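Local coordinates for protein metagenomic carboxyl esterase MGS0156 (Uncultured organism, PDB 5D8M) that probably hydrolyses carboxylic ester bonds, as a metagenomic carboxyl esterase with the core strand order of the alpha/beta-hydrolase fold, at residues 300-306 with 319-324; 246-252 with 292-298; 79-83 with 116-120. All blocks are in the same frame, centred on the assembly; numbering follows the deposited sequence. Where two conformers were deposited one is given.

Interaction 1: 300-306 with 319-324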
# COMPACT_ATOMS: atom_id res chain seq x y z
N LEU A 300 -3.20 -5.28 7.27
CA LEU A 300 -2.94 -6.56 6.59
C LEU A 300 -4.12 -7.02 5.74
O LEU A 300 -3.95 -7.55 4.63
CB LEU A 300 -2.59 -7.62 7.63
CG LEU A 300 -1.25 -7.33 8.31
CD1 LEU A 300 -0.98 -8.41 9.37
CD2 LEU A 300 -0.11 -7.26 7.30
N ALA A 301 -5.32 -6.77 6.21
CA ALA A 301 -6.51 -7.24 5.48
C ALA A 301 -6.63 -6.61 4.09
O ALA A 301 -7.11 -7.23 3.15
CB ALA A 301 -7.77 -6.95 6.29
N VAL A 302 -6.19 -5.37 3.95
CA VAL A 302 -6.39 -4.68 2.68
C VAL A 302 -5.55 -5.31 1.54
O VAL A 302 -5.86 -5.11 0.37
CB VAL A 302 -6.09 -3.15 2.84
CG1 VAL A 302 -4.57 -2.89 3.02
CG2 VAL A 302 -6.68 -2.35 1.68
N ALA A 303 -4.54 -6.13 1.86
CA ALA A 303 -3.62 -6.54 0.80
C ALA A 303 -2.93 -7.89 0.97
O ALA A 303 -2.47 -8.46 -0.02
CB ALA A 303 -2.53 -5.46 0.63
N MSE A 304 -2.81 -8.40 2.20
CA MSE A 304 -2.05 -9.61 2.48
C MSE A 304 -2.97 -10.69 3.03
O MSE A 304 -3.35 -10.62 4.21
CB MSE A 304 -0.92 -9.34 3.50
CG MSE A 304 0.21 -8.48 2.96
SE MSE A 304 1.50 -9.56 1.98
CE MSE A 304 2.40 -10.48 3.44
N PRO A 305 -3.30 -11.70 2.21
CA PRO A 305 -4.14 -12.80 2.67
C PRO A 305 -3.37 -13.78 3.56
O PRO A 305 -2.27 -14.21 3.21
CB PRO A 305 -4.56 -13.49 1.36
CG PRO A 305 -3.42 -13.21 0.40
CD PRO A 305 -2.93 -11.83 0.78
N PHE A 306 -3.97 -14.13 4.70
CA PHE A 306 -3.47 -15.19 5.56
C PHE A 306 -4.59 -16.22 5.70
O PHE A 306 -5.66 -15.90 6.20
CB PHE A 306 -3.07 -14.67 6.96
CG PHE A 306 -1.84 -13.81 6.97
CD1 PHE A 306 -1.91 -12.47 6.65
CD2 PHE A 306 -0.61 -14.34 7.35
CE1 PHE A 306 -0.77 -11.68 6.66
CE2 PHE A 306 0.53 -13.56 7.38
CZ PHE A 306 0.45 -12.22 7.02
N LYS A 319 -8.63 -10.48 11.86
CA LYS A 319 -9.63 -9.74 11.07
C LYS A 319 -9.13 -9.53 9.63
O LYS A 319 -9.12 -8.41 9.14
CB LYS A 319 -9.96 -8.40 11.74
CG LYS A 319 -10.64 -8.55 13.13
CD LYS A 319 -12.02 -9.21 12.98
CE LYS A 319 -12.68 -9.40 14.35
NZ LYS A 319 -14.05 -9.98 14.21
N ASN A 320 -8.74 -10.62 8.98
CA ASN A 320 -8.03 -10.56 7.69
C ASN A 320 -8.97 -10.56 6.48
O ASN A 320 -8.52 -10.42 5.34
CB ASN A 320 -7.06 -11.75 7.61
CG ASN A 320 -6.08 -11.62 6.45
OD1 ASN A 320 -6.07 -12.45 5.54
ND2 ASN A 320 -5.27 -10.60 6.48
N SER A 321 -10.26 -10.74 6.73
CA SER A 321 -11.24 -10.78 5.65
C SER A 321 -11.49 -9.40 5.06
O SER A 321 -11.84 -8.46 5.78
CB SER A 321 -12.55 -11.39 6.15
OG SER A 321 -12.36 -12.73 6.53
N TYR A 322 -11.31 -9.29 3.75
CA TYR A 322 -11.60 -8.07 3.00
C TYR A 322 -11.69 -8.47 1.52
O TYR A 322 -11.00 -9.39 1.10
CB TYR A 322 -10.52 -6.98 3.20
CG TYR A 322 -10.91 -5.69 2.52
CD1 TYR A 322 -11.83 -4.82 3.12
CD2 TYR A 322 -10.42 -5.37 1.26
CE1 TYR A 322 -12.22 -3.65 2.49
CE2 TYR A 322 -10.82 -4.21 0.62
CZ TYR A 322 -11.71 -3.37 1.23
OH TYR A 322 -12.09 -2.23 0.57
N PRO A 323 -12.53 -7.77 0.72
CA PRO A 323 -12.59 -8.15 -0.71
C PRO A 323 -11.40 -7.64 -1.53
O PRO A 323 -11.57 -6.77 -2.39
CB PRO A 323 -13.90 -7.51 -1.19
CG PRO A 323 -14.13 -6.36 -0.25
CD PRO A 323 -13.63 -6.87 1.10
N ARG A 324 -10.22 -8.18 -1.26
CA ARG A 324 -9.00 -7.83 -2.02
C ARG A 324 -9.13 -8.02 -3.56
O ARG A 324 -8.67 -7.15 -4.30
CB ARG A 324 -7.79 -8.64 -1.48
CG ARG A 324 -7.38 -8.23 -0.03
CD ARG A 324 -6.26 -9.12 0.53
NE ARG A 324 -6.73 -10.49 0.78
CZ ARG A 324 -7.29 -10.88 1.92
NH1 ARG A 324 -7.69 -12.13 2.07
NH2 ARG A 324 -7.45 -10.00 2.91
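R324 and N320 bind the backbone of 300-306 with three hydrogen bonds. R324 NH2 donates to A301 O at 2.8 Å, meeting a lone pair in the carbonyl plane while the acceptor lies 6° out of the guanidinium plane. The same nitrogen gives a second bond, 2.7 Å, to N320 O, also in the guanidinium plane. These two bonds fix the rotation of the group. The N320 amide serves as both donor and acceptor: ND2 reaches M304 O at 3.0 Å and nearly straight, whereas OD1 receives F306 N at 2.8 Å from above its carbonyl plane. With CG anti to the backbone N (chi1 -168°), the amide is carried across to bracket P305, using the carbonyl before it and the amide after it.

The F306 ring stands 77° from this amide, with ND2 at the ring edge. The bend of R324 at its third torsion turns the guanidinium so that one face lies against P305 CA, toward the rim, and the other has Y322 O over its centre. P305 CB packs 3.5 Å from R324 NH1, whose charge is met by D109 in a salt bridge. Farther out, A301 CB rests on K319 O (3.5 Å), and Y322 CB on A301 O. V302 O, buried against R324 CG, has no polar partner in the model.

Y322 OH bonds to I63 O. P323 is the N-cap of helix 324-338; Y322 and P323 lean on M41 of helix 34-48, while V302, A303 and M304 touch H157 at the end of strand 151-157.

Interaction 2: 246-252 with 292-298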
# COMPACT_ATOMS: atom_id res chain seq x y z
N TYR A 246 -1.50 7.24 -7.30
CA TYR A 246 -2.82 6.99 -6.74
C TYR A 246 -2.66 6.39 -5.36
O TYR A 246 -1.75 5.60 -5.13
CB TYR A 246 -3.63 6.02 -7.63
CG TYR A 246 -3.66 6.39 -9.10
CD1 TYR A 246 -2.63 6.01 -9.95
CD2 TYR A 246 -4.74 7.09 -9.64
CE1 TYR A 246 -2.65 6.34 -11.32
CE2 TYR A 246 -4.78 7.41 -11.00
CZ TYR A 246 -3.73 7.03 -11.82
OH TYR A 246 -3.77 7.33 -13.15
N SER A 247 -3.56 6.74 -4.44
CA SER A 247 -3.41 6.23 -3.08
C SER A 247 -4.75 5.78 -2.49
O SER A 247 -5.79 6.44 -2.68
CB SER A 247 -2.80 7.32 -2.17
OG SER A 247 -1.53 7.76 -2.65
N LEU A 248 -4.67 4.67 -1.76
CA LEU A 248 -5.72 4.15 -0.90
C LEU A 248 -5.17 4.13 0.51
O LEU A 248 -4.07 3.63 0.73
CB LEU A 248 -6.14 2.74 -1.33
CG LEU A 248 -6.91 2.67 -2.64
CD1 LEU A 248 -6.73 1.28 -3.25
CD2 LEU A 248 -8.39 2.93 -2.40
N ALA A 249 -5.91 4.71 1.46
CA ALA A 249 -5.49 4.69 2.85
C ALA A 249 -6.49 3.91 3.72
O ALA A 249 -7.62 4.35 3.91
CB ALA A 249 -5.32 6.12 3.36
N ALA A 250 -6.07 2.76 4.24
CA ALA A 250 -6.98 1.90 4.99
C ALA A 250 -7.12 2.30 6.46
O ALA A 250 -6.18 2.85 7.07
CB ALA A 250 -6.54 0.45 4.88
N PHE A 251 -8.30 2.03 7.01
CA PHE A 251 -8.48 1.94 8.45
C PHE A 251 -9.76 1.18 8.73
O PHE A 251 -10.67 1.16 7.90
CB PHE A 251 -8.49 3.34 9.11
CG PHE A 251 -9.66 4.22 8.72
CD1 PHE A 251 -9.56 5.09 7.64
CD2 PHE A 251 -10.82 4.21 9.46
CE1 PHE A 251 -10.63 5.92 7.29
CE2 PHE A 251 -11.89 5.04 9.13
CZ PHE A 251 -11.80 5.89 8.05
N ALA A 252 -9.81 0.56 9.90
CA ALA A 252 -11.00 -0.11 10.37
C ALA A 252 -11.24 0.32 11.81
O ALA A 252 -10.35 0.90 12.43
CB ALA A 252 -10.86 -1.62 10.28
N LEU A 292 -7.97 7.69 -4.03
CA LEU A 292 -8.98 6.76 -4.45
C LEU A 292 -9.95 6.45 -3.30
O LEU A 292 -11.09 6.09 -3.55
CB LEU A 292 -8.35 5.45 -4.95
CG LEU A 292 -7.41 5.56 -6.14
CD1 LEU A 292 -6.89 4.17 -6.48
CD2 LEU A 292 -8.13 6.19 -7.32
N GLY A 293 -9.50 6.58 -2.06
CA GLY A 293 -10.39 6.33 -0.94
C GLY A 293 -9.79 5.60 0.23
O GLY A 293 -8.56 5.52 0.41
N TYR A 294 -10.69 5.09 1.06
CA TYR A 294 -10.32 4.55 2.36
C TYR A 294 -10.95 3.17 2.58
O TYR A 294 -12.05 3.07 3.10
CB TYR A 294 -10.75 5.51 3.48
CG TYR A 294 -10.16 6.91 3.37
CD1 TYR A 294 -10.77 7.88 2.58
CD2 TYR A 294 -8.98 7.26 4.05
CE1 TYR A 294 -10.25 9.16 2.46
CE2 TYR A 294 -8.44 8.56 3.94
CZ TYR A 294 -9.09 9.49 3.14
OH TYR A 294 -8.60 10.76 3.01
N PRO A 295 -10.24 2.10 2.18
CA PRO A 295 -10.72 0.74 2.44
C PRO A 295 -10.99 0.51 3.91
O PRO A 295 -10.16 0.87 4.73
CB PRO A 295 -9.56 -0.14 1.98
CG PRO A 295 -8.85 0.70 0.94
CD PRO A 295 -8.95 2.11 1.46
N ASN A 296 -12.14 -0.07 4.21
CA ASN A 296 -12.53 -0.41 5.57
C ASN A 296 -11.88 -1.74 5.97
O ASN A 296 -12.48 -2.81 5.88
CB ASN A 296 -14.07 -0.50 5.67
CG ASN A 296 -14.55 -0.56 7.10
OD1 ASN A 296 -13.75 -0.75 8.05
ND2 ASN A 296 -15.87 -0.42 7.28
N ALA A 297 -10.64 -1.66 6.43
CA ALA A 297 -9.80 -2.83 6.57
C ALA A 297 -8.58 -2.41 7.36
O ALA A 297 -8.17 -1.23 7.28
CB ALA A 297 -9.39 -3.37 5.15
N ASP A 298 -7.95 -3.34 8.08
CA ASP A 298 -6.73 -2.97 8.78
C ASP A 298 -5.54 -3.17 7.82
O ASP A 298 -5.73 -3.56 6.67
CB ASP A 298 -6.56 -3.76 10.12
CG ASP A 298 -6.37 -5.29 9.93
OD1 ASP A 298 -5.77 -5.73 8.91
OD2 ASP A 298 -6.76 -6.06 10.84
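L248 fills the hollow between L292 and P295: its CD2 sits 3.6 Å from L292 CB and 4.0 Å from P295 CD. L292 sets CD1 between Y246 CB, at 3.9 Å, and L248 CG. Between these bumps G293 has no side chain, and its backbone angles (phi 140°) suit glycine. The backbones are joined by L292 N to S247 O (2.9 Å) and A249 N to G293 O (3.0 Å). These are the ends of strands 244-248 and 290-293, neighbours in the all-parallel sheet whose core strand order, from 120-123 to 290-293, is that of the alpha/beta-hydrolase fold, and the contact continues into the loops beyond.

There the Y294 ring leans obliquely on A249, its CD2 3.2 Å from A249 O, a buried carbonyl without a polar partner in the model. F251 points its CB away, but a first torsion of 65° swings the ring back, bringing CE1 to 3.8 Å from Y294 CB, with Y294 CD2 at the ring edge. W65 stacks on F251. A250 CB packs against the carbonyl oxygens of A297 and P295, and longer, less straight bonds, F251 N to P295 O and A297 N to F251 O, fasten the inverse gamma turn centred on N296.

Interaction 3: 79-83 with 116-120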
# COMPACT_ATOMS: atom_id res chain seq x y z
N PRO A 79 -16.59 -0.32 -17.04
CA PRO A 79 -16.10 -1.44 -17.85
C PRO A 79 -16.11 -2.73 -17.04
O PRO A 79 -15.57 -2.74 -15.93
CB PRO A 79 -14.66 -1.03 -18.20
CG PRO A 79 -14.62 0.47 -17.97
CD PRO A 79 -15.56 0.70 -16.83
N LEU A 80 -16.71 -3.79 -17.56
CA LEU A 80 -16.80 -5.03 -16.79
C LEU A 80 -16.37 -6.23 -17.62
O LEU A 80 -16.59 -7.38 -17.23
CB LEU A 80 -18.22 -5.21 -16.25
CG LEU A 80 -18.55 -4.22 -15.13
CD1 LEU A 80 -20.05 -4.18 -14.79
CD2 LEU A 80 -17.72 -4.53 -13.87
N GLY A 81 -15.76 -5.96 -18.76
CA GLY A 81 -15.26 -7.01 -19.62
C GLY A 81 -13.76 -7.18 -19.46
O GLY A 81 -13.17 -6.67 -18.52
N VAL A 82 -13.15 -7.92 -20.37
CA VAL A 82 -11.74 -8.22 -20.32
C VAL A 82 -10.95 -7.08 -20.93
O VAL A 82 -11.21 -6.66 -22.07
CB VAL A 82 -11.41 -9.53 -21.06
CG1 VAL A 82 -9.90 -9.76 -21.09
CG2 VAL A 82 -12.14 -10.72 -20.42
N SER A 83 -9.97 -6.60 -20.18
CA SER A 83 -9.11 -5.53 -20.68
C SER A 83 -8.19 -6.05 -21.78
O SER A 83 -7.68 -7.17 -21.70
CB SER A 83 -8.27 -4.93 -19.56
OG SER A 83 -7.33 -4.01 -20.09
N ARG A 116 -8.18 -12.92 -15.08
CA ARG A 116 -9.37 -13.23 -15.85
C ARG A 116 -9.77 -12.03 -16.71
O ARG A 116 -10.21 -12.19 -17.86
CB ARG A 116 -10.51 -13.60 -14.93
CG ARG A 116 -11.88 -13.32 -15.48
CD ARG A 116 -12.92 -14.10 -14.68
NE ARG A 116 -12.70 -15.54 -14.81
CZ ARG A 116 -13.27 -16.46 -14.04
NH1 ARG A 116 -14.11 -16.11 -13.07
NH2 ARG A 116 -13.00 -17.75 -14.26
N TYR A 117 -9.62 -10.84 -16.15
CA TYR A 117 -10.10 -9.65 -16.85
C TYR A 117 -9.02 -8.85 -17.57
O TYR A 117 -9.21 -7.66 -17.83
CB TYR A 117 -10.87 -8.74 -15.88
CG TYR A 117 -12.18 -9.37 -15.50
CD1 TYR A 117 -13.19 -9.52 -16.44
CD2 TYR A 117 -12.39 -9.87 -14.22
CE1 TYR A 117 -14.39 -10.11 -16.11
CE2 TYR A 117 -13.60 -10.47 -13.87
CZ TYR A 117 -14.60 -10.58 -14.82
OH TYR A 117 -15.80 -11.17 -14.49
N GLY A 118 -7.92 -9.52 -17.91
CA GLY A 118 -6.96 -9.00 -18.88
C GLY A 118 -5.79 -8.24 -18.30
O GLY A 118 -5.03 -7.61 -19.03
N TYR A 119 -5.64 -8.28 -16.97
CA TYR A 119 -4.53 -7.60 -16.34
C TYR A 119 -3.48 -8.63 -15.92
O TYR A 119 -3.76 -9.50 -15.08
CB TYR A 119 -5.01 -6.77 -15.13
CG TYR A 119 -6.03 -5.71 -15.52
CD1 TYR A 119 -5.61 -4.52 -16.11
CD2 TYR A 119 -7.40 -5.90 -15.32
CE1 TYR A 119 -6.52 -3.53 -16.50
CE2 TYR A 119 -8.33 -4.91 -15.70
CZ TYR A 119 -7.87 -3.73 -16.29
OH TYR A 119 -8.74 -2.73 -16.66
N ALA A 120 -2.29 -8.55 -16.51
CA ALA A 120 -1.18 -9.42 -16.10
C ALA A 120 -0.65 -8.97 -14.74
O ALA A 120 -0.80 -7.81 -14.35
CB ALA A 120 -0.05 -9.39 -17.16
O HOH W 1 -17.95 -9.91 -15.96
O HOH W 2 -4.78 -4.78 -19.57
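S83 lies against Y119 and G118, and its hydroxyl is gripped by several groups. Its OG receives a hydrogen bond from a water at 2.7 Å, and the same water donates to G118 O, bridging the two segments. OG is also bonded to A85 N and to E336 OE1, and that carboxylate oxygen is shared with Y119 OH. The common partner ties the two hydroxyls to helix 324-338 and probably helps set the position of the Y119 ring.

Next to the hydroxyl on the side chain, S83 CB lies over one face of that ring in a CH-pi contact, 3.9 Å from the centroid and 26° off the ring normal. The nearest ring atom is Y119 CZ, so the methylene is displaced toward the phenol end. On the backbone, S83 N donates to Y117 O at 2.7 Å. This bond is short and straight at the hydrogen, yet the donor stands above the carbonyl plane.

V82 packs alongside with its two methyls: CG2 touches R116 O at 3.5 Å, while CG1 lies over the Y117-G118 peptide. The Y117 ring extends toward the earlier part of 79-83, its CD1 3.5 Å from G81 O. A second water accepts from Y117 OH and donates to L80 O, closing the far end of the contact. R116 CG covers the centre of one Y117 ring face, and the ring also meets H48 and R333.

The packing is tight at G118, whose CA makes a C-H...O contact of 3.4 Å with S83 O. With positive phi (95°), and with G118 N and Y119 N bonded back to carbonyls of the last helical turn, G118 is the C-prime residue of the Schellman motif that ends helix 111-116, turning the chain toward strand 120-123, an outermost strand of the sheet.

Interactions 1 and 2 adjoin, their centres 12 Å apart: Y322 CD1 meets A297 CB at 3.5 Å, and V302 CG2 meets P295 CB at 3.6 Å. D298, ending 292-298, also bonds A301 N through OD1. Both occupy the loops past the carboxyl ends of strands 244-248 and 290-293; 300-306 touches H157, the last residue of strand 151-157, after which this fold usually places the nucleophile elbow, so the active site is probably close by. Interaction 3 is a remote surface contact, its centre about 22 Å from interaction 1 and 23 Å from interaction 2. Helix 324-338 spans the gap: it starts at R324 in interaction 1, packs on Y246 and L248, and reaches Y117 and Y119.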